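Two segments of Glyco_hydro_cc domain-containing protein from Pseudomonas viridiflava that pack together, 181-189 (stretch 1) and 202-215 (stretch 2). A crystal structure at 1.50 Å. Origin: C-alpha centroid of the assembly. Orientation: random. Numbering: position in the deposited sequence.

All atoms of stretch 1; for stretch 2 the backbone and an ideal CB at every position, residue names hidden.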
ATOM      1  N   TRP A 181       0.829   6.031  -4.096  1.00 12.00           N
ATOM      2  CA  TRP A 181       0.630   4.576  -4.201  1.00 12.11           C
ATOM      3  C   TRP A 181      -0.666   4.262  -3.452  1.00 11.89           C
ATOM      4  O   TRP A 181      -0.825   4.680  -2.260  1.00 11.44           O
ATOM      5  CB  TRP A 181       1.800   3.818  -3.563  1.00 12.04           C
ATOM      6  CG  TRP A 181       3.144   3.912  -4.228  1.00 12.15           C
ATOM      7  CD1 TRP A 181       3.749   4.932  -4.910  1.00 13.00           C
ATOM      8  CD2 TRP A 181       4.116   2.853  -4.160  1.00 12.47           C
ATOM      9  NE1 TRP A 181       5.029   4.582  -5.272  1.00 12.83           N
ATOM     10  CE2 TRP A 181       5.280   3.311  -4.810  1.00 12.75           C
ATOM     11  CE3 TRP A 181       4.077   1.552  -3.648  1.00 12.40           C
ATOM     12  CZ2 TRP A 181       6.420   2.508  -4.942  1.00 13.05           C
ATOM     13  CZ3 TRP A 181       5.201   0.779  -3.766  1.00 12.78           C
ATOM     14  CH2 TRP A 181       6.363   1.260  -4.385  1.00 12.79           C
ATOM     15  N   VAL A 182      -1.574   3.506  -4.073  1.00 11.81           N
ATOM     16  CA  VAL A 182      -2.822   3.133  -3.374  1.00 11.38           C
ATOM     17  C   VAL A 182      -2.580   1.708  -2.879  1.00 11.43           C
ATOM     18  O   VAL A 182      -2.771   0.767  -3.669  1.00 11.18           O
ATOM     19  CB  VAL A 182      -4.024   3.258  -4.325  1.00 11.86           C
ATOM     20  CG1 VAL A 182      -5.263   2.688  -3.674  1.00 11.68           C
ATOM     21  CG2 VAL A 182      -4.270   4.706  -4.786  1.00 12.62           C
ATOM     22  N   THR A 183      -2.173   1.546  -1.615  1.00 10.99           N
ATOM     23  CA  THR A 183      -1.491   0.292  -1.201  1.00 10.86           C
ATOM     24  C   THR A 183      -2.459  -0.705  -0.569  1.00 10.82           C
ATOM     25  O   THR A 183      -2.044  -1.795  -0.199  1.00 10.23           O
ATOM     26  CB  THR A 183      -0.299   0.631  -0.297  1.00 10.90           C
ATOM     27  OG1 THR A 183      -0.788   1.431   0.780  1.00 10.66           O
ATOM     28  CG2 THR A 183       0.766   1.361  -1.075  1.00 11.02           C
ATOM     29  N   GLU A 184      -3.714  -0.320  -0.424  1.00 10.90           N
ATOM     30  CA  GLU A 184      -4.822  -1.242  -0.105  1.00 10.91           C
ATOM     31  C   GLU A 184      -6.064  -0.682  -0.789  1.00 10.73           C
ATOM     32  O   GLU A 184      -6.426   0.519  -0.597  1.00 10.54           O
ATOM     33  CB  GLU A 184      -5.189  -1.377   1.375  1.00 10.84           C
ATOM     34  CG  GLU A 184      -4.045  -1.829   2.257  1.00 11.46           C
ATOM     35  CD  GLU A 184      -4.372  -1.942   3.717  1.00 11.22           C
ATOM     36  OE1 GLU A 184      -5.582  -1.971   4.105  1.00 11.64           O
ATOM     37  OE2 GLU A 184      -3.393  -1.963   4.539  1.00 12.30           O
ATOM     38  N   PHE A 185      -6.735  -1.526  -1.569  1.00 10.83           N
ATOM     39  CA  PHE A 185      -8.075  -1.189  -2.095  1.00 11.23           C
ATOM     40  C   PHE A 185      -8.845  -2.445  -2.445  1.00 11.82           C
ATOM     41  O   PHE A 185      -8.291  -3.513  -2.640  1.00 11.26           O
ATOM     42  CB  PHE A 185      -8.035  -0.249  -3.293  1.00 11.47           C
ATOM     43  CG  PHE A 185      -7.545  -0.819  -4.582  1.00 11.39           C
ATOM     44  CD1 PHE A 185      -6.249  -1.256  -4.721  1.00 11.25           C
ATOM     45  CD2 PHE A 185      -8.423  -0.992  -5.648  1.00 11.84           C
ATOM     46  CE1 PHE A 185      -5.788  -1.799  -5.911  1.00 11.43           C
ATOM     47  CE2 PHE A 185      -7.964  -1.492  -6.847  1.00 11.99           C
ATOM     48  CZ  PHE A 185      -6.660  -1.919  -6.966  1.00 12.15           C
ATOM     49  N   ALA A 186     -10.153  -2.266  -2.377  1.00 12.11           N
ATOM     50  CA  ALA A 186     -11.204  -3.235  -2.739  1.00 13.06           C
ATOM     51  C   ALA A 186     -12.488  -2.463  -2.522  1.00 13.70           C
ATOM     52  O   ALA A 186     -12.423  -1.383  -1.870  1.00 14.06           O
ATOM     53  CB  ALA A 186     -11.075  -4.437  -1.834  1.00 12.57           C
ATOM     54  N   ASN A 187     -13.641  -2.968  -2.942  1.00 13.45           N
ATOM     55  CA  ASN A 187     -14.884  -2.318  -2.495  1.00 13.61           C
ATOM     56  C   ASN A 187     -15.643  -3.191  -1.506  1.00 13.61           C
ATOM     57  O   ASN A 187     -16.149  -4.242  -1.897  1.00 14.40           O
ATOM     58  CB  ASN A 187     -15.776  -1.950  -3.676  1.00 14.49           C
ATOM     59  CG  ASN A 187     -16.819  -0.915  -3.301  1.00 14.95           C
ATOM     60  OD1 ASN A 187     -17.326  -0.906  -2.160  1.00 14.52           O
ATOM     61  ND2 ASN A 187     -17.100  -0.024  -4.249  1.00 14.86           N
ATOM     62  N   TRP A 188     -15.732  -2.727  -0.264  1.00 13.54           N
ATOM     63  CA  TRP A 188     -16.394  -3.417   0.862  1.00 14.33           C
ATOM     64  C   TRP A 188     -17.646  -2.673   1.282  1.00 14.81           C
ATOM     65  O   TRP A 188     -18.122  -2.876   2.409  1.00 15.63           O
ATOM     66  CB  TRP A 188     -15.389  -3.556   2.008  1.00 14.11           C
ATOM     67  CG  TRP A 188     -14.300  -4.555   1.752  1.00 13.86           C
ATOM     68  CD1 TRP A 188     -13.902  -5.122   0.569  1.00 14.24           C
ATOM     69  CD2 TRP A 188     -13.392  -5.046   2.752  1.00 13.83           C
ATOM     70  NE1 TRP A 188     -12.836  -5.974   0.780  1.00 13.91           N
ATOM     71  CE2 TRP A 188     -12.529  -5.966   2.122  1.00 13.57           C
ATOM     72  CE3 TRP A 188     -13.290  -4.831   4.133  1.00 14.25           C
ATOM     73  CZ2 TRP A 188     -11.498  -6.601   2.827  1.00 13.88           C
ATOM     74  CZ3 TRP A 188     -12.326  -5.527   4.840  1.00 14.51           C
ATOM     75  CH2 TRP A 188     -11.444  -6.387   4.192  1.00 14.28           C
ATOM     76  N   HIS A 189     -18.271  -1.902   0.389  1.00 15.66           N
ATOM     77  CA  HIS A 189     -19.563  -1.262   0.738  1.00 16.27           C
ATOM     78  C   HIS A 189     -20.547  -2.319   1.252  1.00 17.06           C
ATOM     79  O   HIS A 189     -20.715  -3.339   0.613  1.00 18.00           O
ATOM     80  CB  HIS A 189     -20.167  -0.562  -0.470  1.00 16.56           C
ATOM     81  CG  HIS A 189     -21.179   0.460  -0.142  1.00 17.20           C
ATOM     82  ND1 HIS A 189     -20.776   1.769   0.075  1.00 16.91           N
ATOM     83  CD2 HIS A 189     -22.529   0.408  -0.033  1.00 17.59           C
ATOM     84  CE1 HIS A 189     -21.859   2.517   0.227  1.00 17.71           C
ATOM     85  NE2 HIS A 189     -22.980   1.697   0.207  1.00 18.39           N
ATOM     86  N   UNK A 202     -19.993  -8.305  -8.395  1.00 19.45           N
ATOM     87  CA  UNK A 202     -20.057  -6.873  -8.005  1.00 18.76           C
ATOM     88  C   UNK A 202     -18.627  -6.511  -7.637  1.00 17.59           C
ATOM     89  O   UNK A 202     -18.207  -5.451  -8.030  1.00 16.95           O
ATOM     90  CB  UNK A 202     -21.027  -6.611  -6.852  1.00 18.76           C
ATOM     91  N   UNK A 203     -17.886  -7.432  -7.019  1.00 16.26           N
ATOM     92  CA  UNK A 203     -16.463  -7.127  -6.691  1.00 15.39           C
ATOM     93  C   UNK A 203     -15.678  -7.076  -8.001  1.00 15.40           C
ATOM     94  O   UNK A 203     -14.785  -6.222  -8.132  1.00 14.42           O
ATOM     95  CB  UNK A 203     -15.865  -8.169  -5.744  1.00 15.39           C
ATOM     96  N   UNK A 204     -15.987  -7.972  -8.964  1.00 16.05           N
ATOM     97  CA  UNK A 204     -15.257  -7.961 -10.278  1.00 16.49           C
ATOM     98  C   UNK A 204     -15.524  -6.633 -10.986  1.00 16.62           C
ATOM     99  O   UNK A 204     -14.586  -5.986 -11.557  1.00 16.12           O
ATOM    100  CB  UNK A 204     -15.691  -9.127 -11.169  1.00 16.49           C
ATOM    101  N   UNK A 205     -16.787  -6.203 -10.980  1.00 16.84           N
ATOM    102  CA  UNK A 205     -17.189  -4.924 -11.621  1.00 16.88           C
ATOM    103  C   UNK A 205     -16.372  -3.793 -10.990  1.00 16.26           C
ATOM    104  O   UNK A 205     -15.832  -2.925 -11.710  1.00 16.49           O
ATOM    105  CB  UNK A 205     -18.688  -4.663 -11.459  1.00 16.88           C
ATOM    106  N   UNK A 206     -16.310  -3.761  -9.672  1.00 15.38           N
ATOM    107  CA  UNK A 206     -15.659  -2.637  -8.975  1.00 15.16           C
ATOM    108  C   UNK A 206     -14.129  -2.759  -9.124  1.00 14.62           C
ATOM    109  O   UNK A 206     -13.477  -1.712  -9.346  1.00 15.19           O
ATOM    110  CB  UNK A 206     -16.056  -2.611  -7.498  1.00 15.16           C
ATOM    111  N   UNK A 207     -13.577  -3.972  -9.131  1.00 14.71           N
ATOM    112  CA  UNK A 207     -12.130  -4.163  -9.416  1.00 14.35           C
ATOM    113  C   UNK A 207     -11.820  -3.610 -10.796  1.00 14.96           C
ATOM    114  O   UNK A 207     -10.832  -2.866 -10.941  1.00 14.95           O
ATOM    115  CB  UNK A 207     -11.733  -5.638  -9.335  1.00 14.35           C
ATOM    116  N   UNK A 208     -12.615  -3.921 -11.797  1.00 15.35           N
ATOM    117  CA  UNK A 208     -12.300  -3.421 -13.157  1.00 16.34           C
ATOM    118  C   UNK A 208     -12.335  -1.877 -13.158  1.00 17.50           C
ATOM    119  O   UNK A 208     -11.458  -1.236 -13.747  1.00 16.56           O
ATOM    120  CB  UNK A 208     -13.288  -3.979 -14.184  1.00 16.34           C
ATOM    121  N   UNK A 209     -13.382  -1.290 -12.586  1.00 17.59           N
ATOM    122  CA  UNK A 209     -13.537   0.189 -12.564  1.00 18.75           C
ATOM    123  C   UNK A 209     -12.325   0.813 -11.853  1.00 17.07           C
ATOM    124  O   UNK A 209     -11.698   1.702 -12.409  1.00 16.51           O
ATOM    125  CB  UNK A 209     -14.834   0.596 -11.862  1.00 18.75           C
ATOM    126  N   UNK A 210     -12.013   0.327 -10.661  1.00 15.96           N
ATOM    127  CA  UNK A 210     -10.935   0.924  -9.837  1.00 15.85           C
ATOM    128  C   UNK A 210      -9.594   0.700 -10.531  1.00 15.36           C
ATOM    129  O   UNK A 210      -8.820   1.647 -10.573  1.00 14.45           O
ATOM    130  CB  UNK A 210     -10.914   0.323  -8.430  1.00 15.85           C
ATOM    131  N   UNK A 211      -9.328  -0.497 -11.028  1.00 15.30           N
ATOM    132  CA  UNK A 211      -8.015  -0.772 -11.674  1.00 15.14           C
ATOM    133  C   UNK A 211      -7.887   0.107 -12.916  1.00 16.08           C
ATOM    134  O   UNK A 211      -6.770   0.698 -13.158  1.00 16.48           O
ATOM    135  CB  UNK A 211      -7.874  -2.249 -12.048  1.00 15.14           C
ATOM    136  N   UNK A 212      -8.946   0.226 -13.715  1.00 17.10           N
ATOM    137  CA  UNK A 212      -8.859   1.050 -14.953  1.00 18.16           C
ATOM    138  C   UNK A 212      -8.524   2.481 -14.551  1.00 16.97           C
ATOM    139  O   UNK A 212      -7.725   3.147 -15.253  1.00 15.87           O
ATOM    140  CB  UNK A 212     -10.163   1.008 -15.753  1.00 18.16           C
ATOM    141  N   UNK A 213      -9.207   2.970 -13.533  1.00 15.58           N
ATOM    142  CA  UNK A 213      -9.019   4.364 -13.096  1.00 16.38           C
ATOM    143  C   UNK A 213      -7.567   4.535 -12.603  1.00 15.23           C
ATOM    144  O   UNK A 213      -6.913   5.528 -13.032  1.00 15.29           O
ATOM    145  CB  UNK A 213     -10.016   4.733 -11.996  1.00 16.38           C
ATOM    146  N   UNK A 214      -7.032   3.582 -11.833  1.00 14.28           N
ATOM    147  CA  UNK A 214      -5.686   3.713 -11.229  1.00 13.89           C
ATOM    148  C   UNK A 214      -4.618   3.584 -12.318  1.00 14.29           C
ATOM    149  O   UNK A 214      -3.642   4.305 -12.230  1.00 15.65           O
ATOM    150  CB  UNK A 214      -5.467   2.656 -10.144  1.00 13.89           C
ATOM    151  N   UNK A 215      -4.830   2.709 -13.296  1.00 14.59           N
ATOM    152  CA  UNK A 215      -3.925   2.550 -14.445  1.00 15.34           C
ATOM    153  C   UNK A 215      -3.879   3.875 -15.223  1.00 16.49           C
ATOM    154  O   UNK A 215      -2.801   4.219 -15.719  1.00 16.56           O
ATOM    155  CB  UNK A 215      -4.380   1.403 -15.349  1.00 15.34           C
TER

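Stretch 2 is helical throughout, its backbone amides bonded to carbonyls four residues earlier, so successive turns bring 203, 206, 210 and 214 past stretch 1 in order. Position 202 has no atom of stretch 1 within reach of its CB; a polar or charged residue would be unremarkable, and it is Lys202.

At 203 the CB points sideways and touches nothing, but the backbone N and O of Asn187 lie within range of a longer side chain. A residue carrying both a donor and an acceptor could use the pair; Gln203 does. Asn187 N donates to Gln203 OE1 (3.1 Å), and Gln203 NE2 donates to Asn187 O (2.8 Å), so one amide group answers both backbone atoms of Asn187. Gln203 NE2 also lies at the edge of the Trp188 ring, 4.1 Å from Trp188 CD1.

Positions 204 and 205 are out of reach of stretch 1 and leave the choice wide; they are Lys204 and Gln205.

The CB at 206 points toward stretch 1, and its ideal position is 3.9 Å from Asn187 CB. The amide of Asn187 lies nearby, with ND2 as a donor, so Gln, Glu or another acceptor-bearing side chain would suit. The residue is Gln206, whose OE1 accepts from Asn187 ND2 at 2.9 Å. Its NE2 turns to its own helix, donating to Gln205 OE1 (2.9 Å).

Position 207 points sideways with nothing close, although its CA is 6.8 Å from Ala186 CA; polar or apolar residues would serve equally, and Met207 makes no contact with stretch 1. Positions 208 and 209 lie beyond reach and place little demand on residue type; they are Ala208 and Glu209, the latter receiving a weak hydrogen bond from Gln205 NE2.

At 210 the CB heads toward stretch 1, its ideal position 3.8 Å from Phe185 CE2. An apolar chain, Leu, Ile or Met, is expected. In Met210, CB packs on Phe185 CE2 (3.8 Å), while the extended chain carries SD to 4.2 Å from Ala186 C.

The ideal CB at 211 is sideways, 5.2 Å from Phe185 CZ, leaving room for a modest apolar group. Val211 places CG2 4.1 Å from Phe185 CZ, at the ring edge.

Position 212 is out of reach and 213 points sideways; stretch 1 sets no preference at either. They are Thr212 and Met213, and Met213 makes no contact with stretch 1.

At 214 the CB points toward stretch 1 but touches nothing, leaving space before Val182 and Phe185 that a branched apolar chain could fill. Leu214 does so: CD1 sits over one Phe185 face, 3.8 Å from Phe185 CZ, and CD2 meets Val182 CG2 at 3.8 Å. Position 215, out of reach, would accept many residues and is Glu215.

Stretch 2 (202-215) KQKQQMAEMVTMLE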
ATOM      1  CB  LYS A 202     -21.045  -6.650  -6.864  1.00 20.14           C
ATOM      2  CG  LYS A 202     -22.496  -6.615  -7.322  1.00 21.68           C
ATOM      3  CD  LYS A 202     -23.485  -6.270  -6.213  1.00 23.62           C
ATOM      4  CE  LYS A 202     -24.907  -6.615  -6.618  1.00 25.69           C
ATOM      5  NZ  LYS A 202     -25.940  -6.339  -5.586  1.00 27.99           N
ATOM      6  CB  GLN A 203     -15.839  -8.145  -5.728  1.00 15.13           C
ATOM      7  CG  GLN A 203     -14.526  -7.706  -5.126  1.00 14.53           C
ATOM      8  CD  GLN A 203     -14.666  -6.463  -4.283  1.00 13.75           C
ATOM      9  OE1 GLN A 203     -14.304  -5.397  -4.729  1.00 13.98           O
ATOM     10  NE2 GLN A 203     -15.133  -6.618  -3.053  1.00 13.71           N
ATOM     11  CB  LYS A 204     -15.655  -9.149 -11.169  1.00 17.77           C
ATOM     12  CG  LYS A 204     -15.084 -10.508 -10.775  1.00 18.18           C
ATOM     13  CD  LYS A 204     -15.625 -11.674 -11.591  1.00 20.09           C
ATOM     14  CE  LYS A 204     -15.092 -11.628 -13.006  1.00 20.91           C
ATOM     15  NZ  LYS A 204     -15.671 -12.730 -13.794  1.00 23.00           N
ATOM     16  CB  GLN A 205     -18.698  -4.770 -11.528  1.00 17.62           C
ATOM     17  CG  GLN A 205     -19.241  -3.625 -12.377  1.00 18.54           C
ATOM     18  CD  GLN A 205     -19.020  -2.251 -11.797  1.00 18.06           C
ATOM     19  OE1 GLN A 205     -18.936  -2.065 -10.579  1.00 18.19           O
ATOM     20  NE2 GLN A 205     -18.910  -1.262 -12.672  1.00 18.96           N
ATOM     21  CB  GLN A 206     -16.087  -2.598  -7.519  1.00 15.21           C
ATOM     22  CG  GLN A 206     -17.382  -1.832  -7.341  1.00 15.79           C
ATOM     23  CD  GLN A 206     -17.212  -0.381  -7.755  1.00 15.72           C
ATOM     24  OE1 GLN A 206     -16.494   0.367  -7.070  1.00 15.56           O
ATOM     25  NE2 GLN A 206     -17.842   0.006  -8.880  1.00 16.82           N
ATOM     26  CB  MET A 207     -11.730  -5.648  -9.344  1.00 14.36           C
ATOM     27  CG  MET A 207     -10.329  -5.884  -9.853  1.00 14.17           C
ATOM     28  SD  MET A 207      -9.926  -7.626  -9.815  1.00 14.78           S
ATOM     29  CE  MET A 207      -9.508  -7.765  -8.075  1.00 13.58           C
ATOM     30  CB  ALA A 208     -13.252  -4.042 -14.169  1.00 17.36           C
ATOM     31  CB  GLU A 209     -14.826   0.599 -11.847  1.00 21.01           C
ATOM     32  CG  GLU A 209     -15.947   0.712 -12.828  1.00 23.93           C
ATOM     33  CD  GLU A 209     -17.174   1.506 -12.419  1.00 25.36           C
ATOM     34  OE1 GLU A 209     -17.170   2.130 -11.319  1.00 28.99           O
ATOM     35  OE2 GLU A 209     -18.134   1.444 -13.208  1.00 29.24           O
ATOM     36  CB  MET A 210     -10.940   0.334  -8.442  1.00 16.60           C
ATOM     37  CG  MET A 210     -12.236   0.579  -7.753  1.00 18.86           C
ATOM     38  SD  MET A 210     -12.394  -0.235  -6.070  1.00 21.03           S
ATOM     39  CE  MET A 210     -11.660   1.145  -5.247  1.00 21.25           C
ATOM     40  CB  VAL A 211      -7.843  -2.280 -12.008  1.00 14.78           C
ATOM     41  CG1 VAL A 211      -6.667  -2.513 -12.972  1.00 15.35           C
ATOM     42  CG2 VAL A 211      -7.647  -3.050 -10.739  1.00 14.41           C
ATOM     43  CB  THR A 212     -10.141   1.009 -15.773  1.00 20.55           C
ATOM     44  OG1 THR A 212     -10.326  -0.350 -16.161  1.00 23.20           O
ATOM     45  CG2 THR A 212     -10.087   1.896 -16.994  1.00 22.33           C
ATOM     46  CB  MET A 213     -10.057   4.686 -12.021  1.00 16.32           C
ATOM     47  CG  MET A 213      -9.961   6.085 -11.460  1.00 16.45           C
ATOM     48  SD  MET A 213      -8.809   6.192 -10.086  1.00 16.17           S
ATOM     49  CE  MET A 213      -9.642   5.190  -8.865  1.00 15.97           C
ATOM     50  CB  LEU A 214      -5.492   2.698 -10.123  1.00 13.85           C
ATOM     51  CG  LEU A 214      -6.379   2.893  -8.900  1.00 13.29           C
ATOM     52  CD1 LEU A 214      -6.243   1.682  -7.974  1.00 14.16           C
ATOM     53  CD2 LEU A 214      -6.071   4.194  -8.115  1.00 13.26           C
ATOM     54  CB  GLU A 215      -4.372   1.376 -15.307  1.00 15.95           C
ATOM     55  CG  GLU A 215      -3.997   0.012 -14.711  1.00 15.48           C
ATOM     56  CD  GLU A 215      -2.521  -0.336 -14.730  1.00 15.43           C
ATOM     57  OE1 GLU A 215      -1.755   0.339 -15.510  1.00 16.06           O
ATOM     58  OE2 GLU A 215      -2.154  -1.314 -14.033  1.00 15.51           O
TER
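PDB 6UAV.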